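Local coordinates for Aar187cp (Eremothecium gossypii, PDB 3ZIL), which probably regulates sister-chromatid cohesion through the cohesin complex, as the Wpl1 protein of this fungus, and is represented here by its helical Wap1 domain, at residues M105-L108 and E109-I112; F111-P114 and L115-E119; A187-L190 and L191-I195. All coordinates share one frame; numbering follows the deposited sequence.

Contact 1: residues M105-L108 and E109-I112; sequences MLSL and ENFI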
loop_
_atom_site.group_PDB
_atom_site.type_symbol
_atom_site.label_atom_id
_atom_site.label_comp_id
_atom_site.label_asym_id
_atom_site.label_seq_id
_atom_site.Cartn_x
_atom_site.Cartn_y
_atom_site.Cartn_z
ATOM N N MET A 105 1.398 22.022 -8.651
ATOM C CA MET A 105 1.583 22.033 -10.119
ATOM C C MET A 105 1.780 20.623 -10.667
ATOM O O MET A 105 1.808 20.462 -11.869
ATOM C CB MET A 105 2.723 22.951 -10.615
ATOM C CG MET A 105 2.605 24.397 -10.204
ATOM S SD MET A 105 4.191 25.279 -10.638
ATOM C CE MET A 105 3.893 25.683 -12.370
ATOM N N LEU A 106 1.980 19.617 -9.789
ATOM C CA LEU A 106 2.046 18.226 -10.192
ATOM C C LEU A 106 0.727 17.562 -9.817
ATOM O O LEU A 106 0.623 17.026 -8.663
ATOM C CB LEU A 106 3.251 17.493 -9.500
ATOM C CG LEU A 106 4.687 17.970 -9.825
ATOM C CD1 LEU A 106 4.960 19.344 -9.194
ATOM C CD2 LEU A 106 5.747 16.949 -9.371
ATOM N N SER A 107 -0.291 17.587 -10.713
ATOM C CA SER A 107 -1.632 17.162 -10.268
ATOM C C SER A 107 -1.613 15.687 -9.908
ATOM O O SER A 107 -1.197 14.879 -10.718
ATOM C CB SER A 107 -2.696 17.367 -11.355
ATOM O OG SER A 107 -3.856 16.635 -10.994
ATOM N N LEU A 108 -2.026 15.349 -8.700
ATOM C CA LEU A 108 -2.085 13.958 -8.270
ATOM C C LEU A 108 -3.034 13.189 -9.168
ATOM O O LEU A 108 -2.692 12.202 -9.800
ATOM C CB LEU A 108 -2.500 13.872 -6.798
ATOM C CG LEU A 108 -1.300 14.156 -5.852
ATOM C CD1 LEU A 108 -1.683 14.205 -4.388
ATOM C CD2 LEU A 108 -0.195 13.109 -6.012
ATOM N N GLU A 109 -4.255 13.666 -9.246
ATOM C CA GLU A 109 -5.234 12.984 -10.037
ATOM C C GLU A 109 -4.950 12.975 -11.562
ATOM O O GLU A 109 -5.169 11.958 -12.264
ATOM C CB GLU A 109 -6.634 13.563 -9.699
ATOM C CG GLU A 109 -7.673 12.990 -10.597
ATOM C CD GLU A 109 -9.069 13.498 -10.310
ATOM O OE1 GLU A 109 -9.301 14.184 -9.285
ATOM O OE2 GLU A 109 -9.924 13.192 -11.155
ATOM N N ASN A 110 -4.458 14.080 -12.116
ATOM C CA ASN A 110 -4.285 14.080 -13.628
ATOM C C ASN A 110 -2.843 13.864 -14.170
ATOM O O ASN A 110 -2.640 13.866 -15.388
ATOM C CB ASN A 110 -4.886 15.379 -14.183
ATOM C CG ASN A 110 -6.305 15.595 -13.652
ATOM O OD1 ASN A 110 -7.150 14.787 -13.879
ATOM N ND2 ASN A 110 -6.519 16.608 -12.864
ATOM N N PHE A 111 -1.821 13.760 -13.304
ATOM C CA PHE A 111 -0.434 13.646 -13.841
ATOM C C PHE A 111 0.233 12.487 -13.103
ATOM O O PHE A 111 0.607 11.507 -13.691
ATOM C CB PHE A 111 0.355 14.968 -13.549
ATOM C CG PHE A 111 1.818 14.947 -13.948
ATOM C CD1 PHE A 111 2.201 14.627 -15.253
ATOM C CD2 PHE A 111 2.801 15.350 -13.039
ATOM C CE1 PHE A 111 3.532 14.614 -15.614
ATOM C CE2 PHE A 111 4.156 15.345 -13.379
ATOM C CZ PHE A 111 4.520 14.983 -14.692
ATOM N N ILE A 112 0.362 12.639 -11.796
ATOM C CA ILE A 112 1.117 11.684 -11.000
ATOM C C ILE A 112 0.429 10.302 -11.039
ATOM O O ILE A 112 1.104 9.323 -11.289
ATOM C CB ILE A 112 1.270 12.172 -9.550
ATOM C CG1 ILE A 112 2.263 13.347 -9.463
ATOM C CG2 ILE A 112 1.684 11.057 -8.590
ATOM C CD1 ILE A 112 3.747 13.031 -9.762
HETATM O O HOH W 1 -5.272 15.784 -8.087
#
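Ser-107 has OG turned away from its own backbone N (chi1 165°), and this sends the hydroxyl to the backbone of Asn-110. Asn-110 N donates to Ser-107 OG at 2.9 Å, and the bond is fairly straight at 163°. Ser-107 is therefore the N-cap of helix 108-116. A water accepts from Glu-109 N and makes a weak contact with the same hydroxyl.

The carbonyl of Ser-107 takes two further N-H groups. Ile-112 N donates almost straight to Ser-107 O at 2.9 Å, spanning five residues. Phe-111 N reaches Ser-107 O over the same distance, but its bond is bent to 133°. The i+5 bond fits the wider pi-type turn at 109-112.

Apolar side chains pack beside this polar start. Leu-108 and Ile-112 lie side by side and point the same way, with Leu-108 CD2 at 3.8 Å from Ile-112 CG2. Trp-155 of helix 147-158 packs on both. Leu-106 CB lies 4.2 Å from Phe-111 CD2. It also lies 4.3 Å from Ile-112 CG1.

The N-H of Glu-109 goes to the water, that of Asn-110 to the Ser-107 hydroxyl, and those of Phe-111 and Ile-112 to the Ser-107 carbonyl. The amides of residues 109 to 112 thus all find acceptors near the start of the helix, and Ser-107 supplies most of them.

Contact 2: residues F111-P114 and L115-E119; sequences FILP and LATDE
Leu-115 lays its CD1 methyl over one face of the Phe-111 ring, a CH-pi contact. The methyl stands 3.9 Å from the ring centroid and is offset toward the rim, nearest Phe-111 CE1 and CZ. Leu-115 has CG opposite its carbonyl carbon (chi1 -73°), which keeps the branch beside the helix and also brings CG to 3.3 Å from Phe-111 O. The phenyl ring is swung toward the following turn, its CG opposite the backbone N. Ser-84 of helix 81-93 touches both side chains.

On another side of the helix, Leu-113 and Thr-117 meet at an angle, with Leu-113 CD1 3.8 Å from Thr-117 CG2. Thr-117 OG1 sits between its own N and carbonyl carbon (chi1 53°). From there it donates to Leu-113 O at 2.8 Å, tilted from the carbonyl plane. A serine here would keep the hydroxyl but lose the CG2 methyl, which would probably open a gap beside Leu-113 and leave the side chain freer to turn.

Pro-114 has no N-H, and the helix kinks there. Two i to i-4 bonds carry the helix past it. Leu-115 N donates to Phe-111 O at 3.0 Å, and Ala-116 N to Ile-112 O at 2.7 Å. Thr-117 N makes weak bonds to Leu-113 O and Pro-114 O. Asp-118 lies beyond the helix; its OD1 accepts from Val-120 N and its OD2 pairs with Lys-81.

The threonine hydroxyl thus makes up for a weak backbone N-H, and Leu-113 O keeps a good donor where the helix ends.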
loop_
_atom_site.group_PDB
_atom_site.type_symbol
_atom_site.label_atom_id
_atom_site.label_comp_id
_atom_site.label_asym_id
_atom_site.label_seq_id
_atom_site.Cartn_x
_atom_site.Cartn_y
_atom_site.Cartn_z
ATOM N N PHE A 111 -1.821 13.760 -13.304
ATOM C CA PHE A 111 -0.434 13.646 -13.841
ATOM C C PHE A 111 0.233 12.487 -13.103
ATOM O O PHE A 111 0.607 11.507 -13.691
ATOM C CB PHE A 111 0.355 14.968 -13.549
ATOM C CG PHE A 111 1.818 14.947 -13.948
ATOM C CD1 PHE A 111 2.201 14.627 -15.253
ATOM C CD2 PHE A 111 2.801 15.350 -13.039
ATOM C CE1 PHE A 111 3.532 14.614 -15.614
ATOM C CE2 PHE A 111 4.156 15.345 -13.379
ATOM C CZ PHE A 111 4.520 14.983 -14.692
ATOM N N ILE A 112 0.362 12.639 -11.796
ATOM C CA ILE A 112 1.117 11.684 -11.000
ATOM C C ILE A 112 0.429 10.302 -11.039
ATOM O O ILE A 112 1.104 9.323 -11.289
ATOM C CB ILE A 112 1.270 12.172 -9.550
ATOM C CG1 ILE A 112 2.263 13.347 -9.463
ATOM C CG2 ILE A 112 1.684 11.057 -8.590
ATOM C CD1 ILE A 112 3.747 13.031 -9.762
ATOM N N LEU A 113 -0.875 10.223 -10.736
ATOM C CA LEU A 113 -1.581 8.907 -10.687
ATOM C C LEU A 113 -1.506 8.208 -12.041
ATOM O O LEU A 113 -1.102 7.058 -12.117
ATOM C CB LEU A 113 -3.056 9.035 -10.168
ATOM C CG LEU A 113 -4.060 7.876 -10.410
ATOM C CD1 LEU A 113 -3.542 6.544 -9.843
ATOM C CD2 LEU A 113 -5.473 8.169 -9.878
ATOM N N PRO A 114 -1.797 8.937 -13.141
ATOM C CA PRO A 114 -1.603 8.289 -14.451
ATOM C C PRO A 114 -0.231 7.781 -14.695
ATOM O O PRO A 114 -0.063 6.643 -15.212
ATOM C CB PRO A 114 -1.903 9.433 -15.458
ATOM C CG PRO A 114 -2.972 10.172 -14.787
ATOM C CD PRO A 114 -2.515 10.216 -13.308
ATOM N N LEU A 115 0.784 8.602 -14.437
ATOM C CA LEU A 115 2.120 8.109 -14.609
ATOM C C LEU A 115 2.382 6.902 -13.692
ATOM O O LEU A 115 2.997 5.876 -14.124
ATOM C CB LEU A 115 3.123 9.175 -14.249
ATOM C CG LEU A 115 3.364 10.375 -15.172
ATOM C CD1 LEU A 115 4.410 11.262 -14.463
ATOM C CD2 LEU A 115 3.772 9.767 -16.481
ATOM N N ALA A 116 1.969 6.999 -12.440
ATOM C CA ALA A 116 2.238 5.859 -11.465
ATOM C C ALA A 116 1.743 4.469 -11.878
ATOM O O ALA A 116 2.280 3.429 -11.390
ATOM C CB ALA A 116 1.687 6.180 -10.096
ATOM N N THR A 117 0.682 4.460 -12.695
ATOM C CA THR A 117 -0.086 3.269 -13.078
ATOM C C THR A 117 0.043 2.884 -14.561
ATOM O O THR A 117 -0.675 2.028 -15.038
ATOM C CB THR A 117 -1.575 3.416 -12.669
ATOM O OG1 THR A 117 -2.098 4.627 -13.171
ATOM C CG2 THR A 117 -1.718 3.450 -11.139
ATOM N N ASP A 118 1.005 3.479 -15.278
ATOM C CA ASP A 118 1.243 3.102 -16.644
ATOM C C ASP A 118 2.699 2.580 -16.814
ATOM O O ASP A 118 3.646 3.386 -16.906
ATOM C CB ASP A 118 0.979 4.322 -17.521
ATOM C CG ASP A 118 1.187 4.034 -18.991
ATOM O OD1 ASP A 118 1.456 2.856 -19.429
ATOM O OD2 ASP A 118 1.203 5.012 -19.698
ATOM N N GLU A 119 2.846 1.264 -16.955
ATOM C CA GLU A 119 4.159 0.609 -17.057
ATOM C C GLU A 119 4.863 0.785 -18.424
ATOM O O GLU A 119 6.010 0.410 -18.590
ATOM C CB GLU A 119 4.127 -0.909 -16.696
ATOM C CG GLU A 119 3.351 -1.390 -15.443
ATOM C CD GLU A 119 1.821 -1.573 -15.691
ATOM O OE1 GLU A 119 1.184 -0.673 -16.216
ATOM O OE2 GLU A 119 1.209 -2.565 -15.286
#

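Contact 3: residues A187-L190 and L191-I195; sequences ACSL and LENNI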
loop_
_atom_site.group_PDB
_atom_site.type_symbol
_atom_site.label_atom_id
_atom_site.label_comp_id
_atom_site.label_asym_id
_atom_site.label_seq_id
_atom_site.Cartn_x
_atom_site.Cartn_y
_atom_site.Cartn_z
ATOM N N ALA A 187 3.530 0.913 -3.937
ATOM C CA ALA A 187 2.155 0.908 -4.469
ATOM C C ALA A 187 1.155 0.613 -3.359
ATOM O O ALA A 187 0.147 1.337 -3.171
ATOM C CB ALA A 187 2.017 -0.069 -5.672
ATOM N N CYS A 188 1.446 -0.401 -2.576
ATOM C CA CYS A 188 0.516 -0.796 -1.511
ATOM C C CYS A 188 0.333 0.299 -0.472
ATOM O O CYS A 188 -0.781 0.509 0.042
ATOM C CB CYS A 188 1.024 -2.048 -0.798
ATOM S SG CYS A 188 0.835 -3.519 -1.810
ATOM N N SER A 189 1.458 0.864 -0.035
ATOM C CA SER A 189 1.362 1.982 0.910
ATOM C C SER A 189 0.524 3.152 0.376
ATOM O O SER A 189 -0.321 3.628 1.060
ATOM C CB SER A 189 2.766 2.466 1.326
ATOM O OG SER A 189 2.580 3.749 1.907
ATOM N N LEU A 190 0.736 3.608 -0.869
ATOM C CA LEU A 190 -0.114 4.611 -1.418
ATOM C C LEU A 190 -1.635 4.216 -1.540
ATOM O O LEU A 190 -2.525 5.025 -1.316
ATOM C CB LEU A 190 0.414 4.895 -2.845
ATOM C CG LEU A 190 1.734 5.565 -3.004
ATOM C CD1 LEU A 190 2.173 5.442 -4.450
ATOM C CD2 LEU A 190 1.668 7.024 -2.437
ATOM N N LEU A 191 -1.900 2.980 -1.945
ATOM C CA LEU A 191 -3.237 2.424 -1.959
ATOM C C LEU A 191 -3.852 2.535 -0.532
ATOM O O LEU A 191 -4.933 3.096 -0.359
ATOM C CB LEU A 191 -3.209 0.974 -2.458
ATOM C CG LEU A 191 -4.592 0.312 -2.845
ATOM C CD1 LEU A 191 -4.261 -0.996 -3.630
ATOM C CD2 LEU A 191 -5.510 0.078 -1.622
ATOM N N GLU A 192 -3.140 2.043 0.466
ATOM C CA GLU A 192 -3.581 2.031 1.851
ATOM C C GLU A 192 -3.850 3.447 2.361
ATOM O O GLU A 192 -4.875 3.732 2.920
ATOM C CB GLU A 192 -2.526 1.361 2.712
ATOM C CG GLU A 192 -2.909 0.964 4.114
ATOM C CD GLU A 192 -1.712 0.658 4.995
ATOM O OE1 GLU A 192 -0.737 0.070 4.583
ATOM O OE2 GLU A 192 -1.781 1.031 6.124
ATOM N N ASN A 193 -2.912 4.331 2.103
ATOM C CA ASN A 193 -3.084 5.712 2.509
ATOM C C ASN A 193 -4.117 6.530 1.748
ATOM O O ASN A 193 -4.361 7.640 2.137
ATOM C CB ASN A 193 -1.744 6.455 2.640
ATOM C CG ASN A 193 -0.876 5.820 3.706
ATOM O OD1 ASN A 193 0.291 5.523 3.502
ATOM N ND2 ASN A 193 -1.475 5.507 4.801
ATOM N N ASN A 194 -4.757 5.970 0.713
ATOM C CA ASN A 194 -5.762 6.707 0.003
ATOM C C ASN A 194 -7.169 6.118 0.268
ATOM O O ASN A 194 -8.119 6.443 -0.419
ATOM C CB ASN A 194 -5.430 6.713 -1.488
ATOM C CG ASN A 194 -4.483 7.847 -1.868
ATOM O OD1 ASN A 194 -4.957 8.897 -2.242
ATOM N ND2 ASN A 194 -3.142 7.653 -1.720
ATOM N N ILE A 195 -7.253 5.233 1.261
ATOM C CA ILE A 195 -8.506 4.716 1.770
ATOM C C ILE A 195 -8.892 5.664 2.940
ATOM O O ILE A 195 -8.137 5.779 3.895
ATOM C CB ILE A 195 -8.313 3.286 2.325
ATOM C CG1 ILE A 195 -7.994 2.305 1.178
ATOM C CG2 ILE A 195 -9.533 2.831 3.127
ATOM C CD1 ILE A 195 -7.637 0.921 1.707
#
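Leu-191 opens the second half of this contact by donating its N to Ala-187 O at 2.9 Å, nearly straight at 169°. Its CB rests against the carbonyl oxygens of Ala-187 and Cys-188, 3.5 Å from each. The rest of its side chain leads off the helix to Cys-230 and Val-169.

Glu-192 N donates to Cys-188 O at 2.8 Å. Its CB lies close to the same oxygen, while the extended side chain packs on Lys-229 and on an apolar side chain of a bound peptide.

Asn-193 N donates to Ser-189 O at 2.9 Å, and this bond completes three successive i to i-4 links.

At Asn-194 the pattern changes. Its side chain bends back along the helix, with CG opposite the carbonyl carbon (chi1 -86°) and the amide turned so that ND2 meets Leu-190 O at 2.7 Å. The carbonyl oxygen lies close to the amide plane, and the bond is straight enough at 160°. The other end of this buried amide is held too, since OD1 accepts from Val-165 N. Each end of the amide has a partner, which probably fixes its rotation. Its backbone N donates to Leu-191 O, a three-residue step.

Ile-195 N donates to Glu-192 O, another three-residue step. Its side chain packs on Leu-234 and His-237.

Helix 185-193 packs between helices 147-158, 168-178 and 225-235. The arrangement is that of a helix end: regular alpha-helical bonds give way to shorter steps, and an asparagine side chain takes up a last-turn carbonyl within the all-helical Wap1 domain.

In the fold
Contacts 1 and 2 share helix 108-116 and overlap at Phe-111 and Ile-112. Contact 1 starts the helix and contact 2 finishes it; Leu-108 O and Leu-113 N probably join them by a hydrogen bond. Contact 3 belongs to helix 185-193, its centre about 14 Å from that of contact 2, and does not touch either. Contact 1 is partly buried and uses a serine cap and a water. Contacts 2 and 3 are buried. Contact 2 combines aromatic and aliphatic packing with a threonine hydroxyl, whereas contact 3 relies on backbone bonds and one buried amide. Helix 147-158 packs against all three, through Trp-155 in each.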